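Local coordinates for tRNA (guanine(26)-N(2))-dimethyltransferase (PDB 2DUL), which probably transfers two methyl groups from S-adenosyl-L-methionine to the N2 atom of guanine 26 in transfer RNAs, at residues L43-A57 and F65-D78. Numbering follows the deposited sequence.
Sequences LNILNPKIVLDALSA and FALETPAEEVWLND
With chi1 of Asn77 at 178°, CG stands anti to the backbone N and ND2 donates almost straight to Ala54 O (3.1 Å), which lies in the amide plane. Asparagine suits this place because OD1 accepts from Asn117 while ND2 also bonds Asp119 O. Beta-branched Val51 sets CG2 between its own N and carbonyl carbon, a crowded position that carries this one methyl to Val74 CG2 (3.8 Å) on strand 73-78, to Ala71 CB and to the Phe65 ring of helix 60-68. Over one face of that ring, offset toward its rim, sits Leu43 CD2 in a CH-pi contact, 3.9 Å from the centroid. Strands 50-53 and 73-78 are parallel neighbours joined through helix 60-68, a beta-alpha-beta unit of the Rossmann-like class I methyltransferase fold. Their ladder begins where Lys49 O accepts both Glu72 N and Glu73 N, continues through Val51 N to Glu73 O (2.9 Å), Trp75 N to Val51 O and Asp53 N to Trp75 O, and ends with Asn77 N on Asp53 O. On the sheet face of Ile50, Leu52 CD1 packs on Trp75 CB (3.6 Å), and the indole NE1 donates within its ring plane to Glu73 OE2, which Tyr131 also bonds. At the carboxyl ends of the strands, Ser56 N bonds Asn77 O, and Asp78, predicted to bind S-adenosyl-L-methionine, takes Ala57 N at OD1 (2.8 Å) on its anti side, tilted well out of the carboxylate plane. At the other end, Asn44 suits its place because ND2 can serve both Glu68 O (2.9 Å), close to the amide plane, and Val40 O, linking two helix ends. Replacing Asn44 with alanine removes the amide, and is likely to cost Glu68 O and Val40 O this donor and open a gap beside Pro70 CD.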
loop_
_atom_site.group_PDB
_atom_site.type_symbol
_atom_site.label_atom_id
_atom_site.label_comp_id
_atom_site.label_asym_id
_atom_site.label_seq_id
_atom_site.Cartn_x
_atom_site.Cartn_y
_atom_site.Cartn_z
ATOM N N LEU A 43 8.733 1.400 -9.278
ATOM C CA LEU A 43 9.985 0.705 -9.533
ATOM C C LEU A 43 10.851 1.424 -10.560
ATOM O O LEU A 43 12.076 1.303 -10.535
ATOM C CB LEU A 43 9.721 -0.742 -9.970
ATOM C CG LEU A 43 9.718 -1.787 -8.841
ATOM C CD1 LEU A 43 8.897 -1.308 -7.660
ATOM C CD2 LEU A 43 9.183 -3.105 -9.376
ATOM N N ASN A 44 10.219 2.177 -11.455
ATOM C CA ASN A 44 10.956 2.920 -12.468
ATOM C C ASN A 44 11.622 4.151 -11.867
ATOM O O ASN A 44 12.414 4.825 -12.526
ATOM C CB ASN A 44 10.027 3.315 -13.614
ATOM C CG ASN A 44 9.975 2.260 -14.699
ATOM O OD1 ASN A 44 10.941 2.076 -15.438
ATOM N ND2 ASN A 44 8.855 1.548 -14.794
ATOM N N ILE A 45 11.301 4.434 -10.608
ATOM C CA ILE A 45 11.886 5.562 -9.898
ATOM C C ILE A 45 12.950 5.037 -8.942
ATOM O O ILE A 45 14.071 5.545 -8.910
ATOM C CB ILE A 45 10.824 6.335 -9.075
ATOM C CG1 ILE A 45 9.746 6.902 -10.003
ATOM C CG2 ILE A 45 11.484 7.458 -8.287
ATOM C CD1 ILE A 45 10.277 7.852 -11.053
ATOM N N LEU A 46 12.598 4.008 -8.174
ATOM C CA LEU A 46 13.519 3.428 -7.197
ATOM C C LEU A 46 14.541 2.458 -7.777
ATOM O O LEU A 46 15.611 2.266 -7.199
ATOM C CB LEU A 46 12.725 2.765 -6.069
ATOM C CG LEU A 46 12.316 3.725 -4.942
ATOM C CD1 LEU A 46 11.856 5.055 -5.514
ATOM C CD2 LEU A 46 11.222 3.090 -4.101
ATOM N N ASN A 47 14.210 1.838 -8.904
ATOM C CA ASN A 47 15.133 0.928 -9.589
ATOM C C ASN A 47 15.684 -0.271 -8.805
ATOM O O ASN A 47 16.879 -0.564 -8.886
ATOM C CB ASN A 47 16.324 1.730 -10.127
ATOM C CG ASN A 47 15.902 2.948 -10.926
ATOM O OD1 ASN A 47 16.661 3.911 -11.045
ATOM N ND2 ASN A 47 14.699 2.909 -11.490
ATOM N N PRO A 48 14.835 -0.988 -8.048
ATOM C CA PRO A 48 15.385 -2.137 -7.313
ATOM C C PRO A 48 15.870 -3.217 -8.289
ATOM O O PRO A 48 15.196 -3.520 -9.276
ATOM C CB PRO A 48 14.205 -2.593 -6.455
ATOM C CG PRO A 48 13.019 -2.248 -7.317
ATOM C CD PRO A 48 13.380 -0.872 -7.843
ATOM N N LYS A 49 17.037 -3.793 -8.015
ATOM C CA LYS A 49 17.618 -4.811 -8.894
ATOM C C LYS A 49 17.037 -6.222 -8.762
ATOM O O LYS A 49 16.677 -6.847 -9.765
ATOM C CB LYS A 49 19.136 -4.864 -8.683
ATOM C CG LYS A 49 19.861 -5.899 -9.531
ATOM C CD LYS A 49 21.378 -5.704 -9.486
ATOM C CE LYS A 49 21.957 -5.954 -8.100
ATOM N NZ LYS A 49 21.849 -7.386 -7.712
ATOM N N ILE A 50 16.962 -6.724 -7.531
ATOM C CA ILE A 50 16.440 -8.063 -7.267
ATOM C C ILE A 50 15.059 -7.938 -6.625
ATOM O O ILE A 50 14.926 -7.416 -5.519
ATOM C CB ILE A 50 17.380 -8.826 -6.319
ATOM C CG1 ILE A 50 18.819 -8.727 -6.831
ATOM C CG2 ILE A 50 16.965 -10.285 -6.226
ATOM C CD1 ILE A 50 19.848 -9.334 -5.891
ATOM N N VAL A 51 14.035 -8.432 -7.310
ATOM C CA VAL A 51 12.677 -8.305 -6.796
ATOM C C VAL A 51 11.916 -9.620 -6.704
ATOM O O VAL A 51 12.221 -10.582 -7.406
ATOM C CB VAL A 51 11.881 -7.323 -7.666
ATOM C CG1 VAL A 51 12.639 -5.997 -7.768
ATOM C CG2 VAL A 51 11.662 -7.912 -9.058
ATOM N N LEU A 52 10.917 -9.644 -5.828
ATOM C CA LEU A 52 10.102 -10.828 -5.620
ATOM C C LEU A 52 8.597 -10.570 -5.718
ATOM O O LEU A 52 8.069 -9.642 -5.096
ATOM C CB LEU A 52 10.400 -11.434 -4.238
ATOM C CG LEU A 52 9.428 -12.521 -3.762
ATOM C CD1 LEU A 52 9.576 -13.760 -4.640
ATOM C CD2 LEU A 52 9.702 -12.869 -2.299
ATOM N N ASP A 53 7.926 -11.398 -6.513
ATOM C CA ASP A 53 6.471 -11.367 -6.664
ATOM C C ASP A 53 6.127 -12.607 -5.823
ATOM O O ASP A 53 6.110 -13.728 -6.330
ATOM C CB ASP A 53 6.090 -11.559 -8.139
ATOM C CG ASP A 53 4.588 -11.697 -8.351
ATOM O OD1 ASP A 53 3.820 -11.501 -7.386
ATOM O OD2 ASP A 53 4.176 -11.998 -9.493
ATOM N N ALA A 54 5.898 -12.385 -4.528
ATOM C CA ALA A 54 5.648 -13.451 -3.547
ATOM C C ALA A 54 4.499 -14.431 -3.754
ATOM O O ALA A 54 4.647 -15.623 -3.477
ATOM C CB ALA A 54 5.544 -12.836 -2.141
ATOM N N LEU A 55 3.357 -13.931 -4.214
ATOM C CA LEU A 55 2.171 -14.753 -4.460
ATOM C C LEU A 55 1.732 -14.360 -5.867
ATOM O O LEU A 55 0.850 -13.524 -6.047
ATOM C CB LEU A 55 1.101 -14.408 -3.421
ATOM C CG LEU A 55 1.581 -14.682 -1.987
ATOM C CD1 LEU A 55 1.179 -13.544 -1.064
ATOM C CD2 LEU A 55 1.016 -16.008 -1.506
ATOM N N SER A 56 2.371 -14.982 -6.855
ATOM C CA SER A 56 2.170 -14.677 -8.269
ATOM C C SER A 56 0.925 -15.114 -9.031
ATOM O O SER A 56 0.537 -14.443 -9.986
ATOM C CB SER A 56 3.388 -15.163 -9.060
ATOM O OG SER A 56 4.587 -14.712 -8.462
ATOM N N ALA A 57 0.324 -16.237 -8.653
ATOM C CA ALA A 57 -0.863 -16.731 -9.364
ATOM C C ALA A 57 -0.527 -16.968 -10.842
ATOM O O ALA A 57 0.146 -17.947 -11.180
ATOM C CB ALA A 57 -2.011 -15.731 -9.233
ATOM N N PHE A 65 7.041 -6.699 -14.056
ATOM C CA PHE A 65 8.240 -6.142 -13.422
ATOM C C PHE A 65 9.411 -6.330 -14.388
ATOM O O PHE A 65 10.185 -5.407 -14.641
ATOM C CB PHE A 65 8.565 -6.882 -12.122
ATOM C CG PHE A 65 7.665 -6.534 -10.966
ATOM C CD1 PHE A 65 7.739 -7.264 -9.780
ATOM C CD2 PHE A 65 6.755 -5.482 -11.049
ATOM C CE1 PHE A 65 6.922 -6.952 -8.694
ATOM C CE2 PHE A 65 5.935 -5.163 -9.970
ATOM C CZ PHE A 65 6.018 -5.900 -8.790
ATOM N N ALA A 66 9.527 -7.542 -14.923
ATOM C CA ALA A 66 10.601 -7.879 -15.850
ATOM C C ALA A 66 10.519 -7.106 -17.169
ATOM O O ALA A 66 11.536 -6.627 -17.680
ATOM C CB ALA A 66 10.597 -9.385 -16.123
ATOM N N LEU A 67 9.312 -6.970 -17.710
ATOM C CA LEU A 67 9.133 -6.267 -18.982
ATOM C C LEU A 67 9.087 -4.744 -18.911
ATOM O O LEU A 67 9.427 -4.072 -19.888
ATOM C CB LEU A 67 7.843 -6.731 -19.675
ATOM C CG LEU A 67 7.718 -8.169 -20.174
ATOM C CD1 LEU A 67 6.263 -8.447 -20.558
ATOM C CD2 LEU A 67 8.647 -8.393 -21.361
ATOM N N GLU A 68 8.684 -4.196 -17.768
ATOM C CA GLU A 68 8.520 -2.751 -17.658
ATOM C C GLU A 68 9.333 -1.970 -16.633
ATOM O O GLU A 68 9.118 -0.771 -16.471
ATOM C CB GLU A 68 7.033 -2.455 -17.442
ATOM C CG GLU A 68 6.137 -3.081 -18.504
ATOM C CD GLU A 68 4.657 -2.955 -18.186
ATOM O OE1 GLU A 68 4.228 -1.854 -17.775
ATOM O OE2 GLU A 68 3.921 -3.954 -18.356
ATOM N N THR A 69 10.262 -2.620 -15.944
ATOM C CA THR A 69 11.058 -1.916 -14.947
ATOM C C THR A 69 12.524 -2.309 -15.058
ATOM O O THR A 69 12.865 -3.271 -15.742
ATOM C CB THR A 69 10.577 -2.231 -13.514
ATOM O OG1 THR A 69 11.052 -3.526 -13.124
ATOM C CG2 THR A 69 9.054 -2.217 -13.447
ATOM N N PRO A 70 13.412 -1.562 -14.385
ATOM C CA PRO A 70 14.854 -1.834 -14.406
ATOM C C PRO A 70 15.265 -3.074 -13.605
ATOM O O PRO A 70 16.457 -3.355 -13.461
ATOM C CB PRO A 70 15.456 -0.553 -13.817
ATOM C CG PRO A 70 14.428 0.495 -14.137
ATOM C CD PRO A 70 13.148 -0.232 -13.813
ATOM N N ALA A 71 14.289 -3.807 -13.076
ATOM C CA ALA A 71 14.599 -5.007 -12.300
ATOM C C ALA A 71 15.455 -5.944 -13.151
ATOM O O ALA A 71 15.166 -6.157 -14.328
ATOM C CB ALA A 71 13.305 -5.712 -11.866
ATOM N N GLU A 72 16.510 -6.496 -12.557
ATOM C CA GLU A 72 17.418 -7.397 -13.266
ATOM C C GLU A 72 17.147 -8.871 -12.987
ATOM O O GLU A 72 17.331 -9.724 -13.857
ATOM C CB GLU A 72 18.866 -7.064 -12.891
ATOM C CG GLU A 72 19.370 -5.773 -13.518
ATOM C CD GLU A 72 20.708 -5.317 -12.960
ATOM O OE1 GLU A 72 21.591 -6.171 -12.736
ATOM O OE2 GLU A 72 20.881 -4.096 -12.759
ATOM N N GLU A 73 16.719 -9.168 -11.766
ATOM C CA GLU A 73 16.421 -10.536 -11.366
ATOM C C GLU A 73 15.029 -10.522 -10.755
ATOM O O GLU A 73 14.788 -9.842 -9.753
ATOM C CB GLU A 73 17.444 -11.024 -10.335
ATOM C CG GLU A 73 17.356 -12.512 -10.035
ATOM C CD GLU A 73 18.426 -12.979 -9.060
ATOM O OE1 GLU A 73 19.631 -12.886 -9.388
ATOM O OE2 GLU A 73 18.061 -13.439 -7.961
ATOM N N VAL A 74 14.111 -11.262 -11.368
ATOM C CA VAL A 74 12.732 -11.302 -10.899
ATOM C C VAL A 74 12.309 -12.701 -10.489
ATOM O O VAL A 74 12.406 -13.643 -11.276
ATOM C CB VAL A 74 11.761 -10.800 -11.996
ATOM C CG1 VAL A 74 10.336 -10.731 -11.444
ATOM C CG2 VAL A 74 12.217 -9.436 -12.512
ATOM N N TRP A 75 11.844 -12.829 -9.251
ATOM C CA TRP A 75 11.381 -14.109 -8.738
ATOM C C TRP A 75 9.855 -14.131 -8.694
ATOM O O TRP A 75 9.216 -13.174 -8.250
ATOM C CB TRP A 75 11.929 -14.360 -7.329
ATOM C CG TRP A 75 13.405 -14.613 -7.283
ATOM C CD1 TRP A 75 14.393 -13.786 -7.731
ATOM C CD2 TRP A 75 14.061 -15.762 -6.732
ATOM N NE1 TRP A 75 15.623 -14.346 -7.491
ATOM C CE2 TRP A 75 15.450 -15.558 -6.878
ATOM C CE3 TRP A 75 13.610 -16.943 -6.127
ATOM C CZ2 TRP A 75 16.397 -16.492 -6.440
ATOM C CZ3 TRP A 75 14.551 -17.874 -5.690
ATOM C CH2 TRP A 75 15.931 -17.640 -5.850
ATOM N N LEU A 76 9.283 -15.225 -9.174
ATOM C CA LEU A 76 7.840 -15.416 -9.175
ATOM C C LEU A 76 7.591 -16.659 -8.336
ATOM O O LEU A 76 8.225 -17.690 -8.552
ATOM C CB LEU A 76 7.320 -15.649 -10.594
ATOM C CG LEU A 76 7.448 -14.523 -11.622
ATOM C CD1 LEU A 76 8.873 -14.455 -12.133
ATOM C CD2 LEU A 76 6.497 -14.797 -12.782
ATOM N N ASN A 77 6.672 -16.573 -7.384
ATOM C CA ASN A 77 6.401 -17.720 -6.531
ATOM C C ASN A 77 4.922 -17.970 -6.271
ATOM O O ASN A 77 4.128 -17.040 -6.199
ATOM C CB ASN A 77 7.098 -17.538 -5.180
ATOM C CG ASN A 77 6.806 -18.679 -4.214
ATOM O OD1 ASN A 77 7.394 -19.757 -4.309
ATOM N ND2 ASN A 77 5.881 -18.446 -3.287
ATOM N N ASP A 78 4.567 -19.244 -6.131
ATOM C CA ASP A 78 3.200 -19.640 -5.805
ATOM C C ASP A 78 3.216 -21.073 -5.288
ATOM O O ASP A 78 3.939 -21.927 -5.803
ATOM C CB ASP A 78 2.271 -19.537 -7.016
ATOM C CG ASP A 78 0.810 -19.397 -6.607
ATOM O OD1 ASP A 78 0.275 -18.271 -6.683
ATOM O OD2 ASP A 78 0.204 -20.408 -6.187
HETATM O O HOH W 1 13.056 -2.120 -10.706
#